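Local coordinates for sigma-c capsid protein (Avian reovirus, PDB 2VRS) that forms the trimeric fibre by which avian reovirus attaches to its host cell, and induces apoptosis of that cell, at the interface of chains A and B. Residues are numbered along the deposited sequence; one frame, centred on the assembly and turned at random. Chains: chain A/B, Sigma-c capsid protein.

The interface of chains A and B. Residues chain A 50, 61-63, 66-67; chain B 72-74.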
# COMPACT_ATOMS: atom_id res chain seq x y z
N PRO A 50 14.08 -2.91 -4.71
CA PRO A 50 13.32 -3.38 -5.84
C PRO A 50 13.55 -2.66 -7.18
O PRO A 50 12.79 -2.84 -8.12
CB PRO A 50 11.87 -3.15 -5.37
CG PRO A 50 11.99 -1.92 -4.52
CD PRO A 50 13.34 -1.91 -3.92
N ASP A 61 10.48 -2.95 -9.94
CA ASP A 61 9.80 -4.24 -9.90
C ASP A 61 8.67 -4.14 -8.86
O ASP A 61 8.92 -3.71 -7.70
CB ASP A 61 10.80 -5.32 -9.53
CG ASP A 61 11.82 -5.55 -10.65
OD1 ASP A 61 11.40 -5.62 -11.81
OD2 ASP A 61 13.01 -5.65 -10.33
N MET A 62 7.45 -4.40 -9.31
CA MET A 62 6.27 -4.16 -8.47
C MET A 62 5.54 -5.47 -8.27
O MET A 62 5.32 -6.21 -9.24
CB MET A 62 5.35 -3.15 -9.14
CG MET A 62 5.94 -1.75 -9.30
SD MET A 62 4.93 -0.70 -10.30
CE MET A 62 5.28 -1.31 -11.99
N ASP A 63 5.19 -5.78 -7.00
CA ASP A 63 4.34 -6.93 -6.69
C ASP A 63 2.90 -6.57 -7.07
O ASP A 63 2.33 -5.66 -6.48
CB ASP A 63 4.46 -7.28 -5.18
CG ASP A 63 3.31 -8.18 -4.68
OD1 ASP A 63 2.64 -8.88 -5.49
OD2 ASP A 63 3.11 -8.17 -3.44
N PHE A 66 0.21 -5.81 -4.60
CA PHE A 66 0.45 -4.64 -3.73
C PHE A 66 0.39 -3.33 -4.50
O PHE A 66 -0.18 -2.33 -4.02
CB PHE A 66 1.79 -4.75 -2.98
CG PHE A 66 2.08 -3.54 -2.11
CD1 PHE A 66 1.23 -3.24 -1.05
CD2 PHE A 66 3.17 -2.68 -2.40
CE1 PHE A 66 1.49 -2.10 -0.22
CE2 PHE A 66 3.46 -1.56 -1.57
CZ PHE A 66 2.59 -1.27 -0.48
N CYS A 67 1.01 -3.27 -5.70
CA CYS A 67 1.10 -1.97 -6.36
C CYS A 67 1.25 -2.15 -7.87
O CYS A 67 1.48 -3.26 -8.33
CB CYS A 67 2.29 -1.19 -5.79
SG CYS A 67 3.96 -1.97 -6.11
N SER B 72 10.55 -7.70 -5.61
CA SER B 72 9.65 -6.65 -6.05
C SER B 72 9.15 -5.85 -4.83
O SER B 72 9.27 -6.29 -3.70
CB SER B 72 8.46 -7.22 -6.84
OG SER B 72 7.79 -8.20 -6.06
N LEU B 73 8.60 -4.68 -5.11
CA LEU B 73 8.09 -3.82 -4.06
C LEU B 73 6.75 -4.41 -3.63
O LEU B 73 5.80 -4.54 -4.43
CB LEU B 73 7.87 -2.42 -4.63
CG LEU B 73 7.36 -1.34 -3.63
CD1 LEU B 73 8.29 -1.10 -2.42
CD2 LEU B 73 6.99 -0.03 -4.33
N THR B 74 6.69 -4.69 -2.34
CA THR B 74 5.51 -5.35 -1.75
C THR B 74 5.09 -4.68 -0.44
O THR B 74 5.57 -3.59 -0.12
CB THR B 74 5.75 -6.86 -1.58
OG1 THR B 74 4.51 -7.50 -1.24
CG2 THR B 74 6.82 -7.18 -0.51
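B:Leu73 inserts its side chain between A:Pro50 and A:Cys67, and this leucine forms the apolar centre of the patch. With CG anti to its backbone N (chi1 -178°), the branch is carried toward the cysteine, where CD2 meets SG of A:Cys67 at 4.0 Å. At the other end, the pyrrolidine of A:Pro50, a residue that follows a cis peptide bond, lies obliquely against the base of the leucine, its CB 4.1 Å from the leucine CA. A second apolar surface is supplied by A:Phe66. One face of its ring receives the backbone carbonyl of B:Thr74, whose O stands 3.2 Å above the ring plane, displaced toward the rim; CD2 of the ring also touches the threonine CA at 3.6 Å. The contact is thus a carbonyl oxygen over the outer part of one face, and the geometry does not establish a stack of two planes.

Outward from this centre, the backbones pair as a parallel bridge between A:Met62 and B:Leu73. The N of B:Leu73 donates to the O of A:Asp61 (2.8 Å), and the N of A:Asp63 donates to the O of B:Leu73 (2.9 Å), so B:Leu73 is held through both its N-H and its C=O. B:Ser72 packs its CB near this ladder, 4.1 Å from CA of A:Met62.

At the polar rim, the hydroxyl OG1 of B:Thr74 donates to the carboxylate OD2 of A:Asp63 (2.7 Å), on the anti lone pair, away from OD1. Both side chains place the bonding branch anti to their own backbone N, at chi1 163° in the aspartate, which points OG1 and the carboxylate at one another. The two side chains cross at an angle. By joining neighbouring chains through backbone pairing, the packing of B:Leu73 against A:Pro50 and A:Cys67, and this side-chain bond, the patch probably helps hold together the triple beta-spiral region of the homotrimeric fibre.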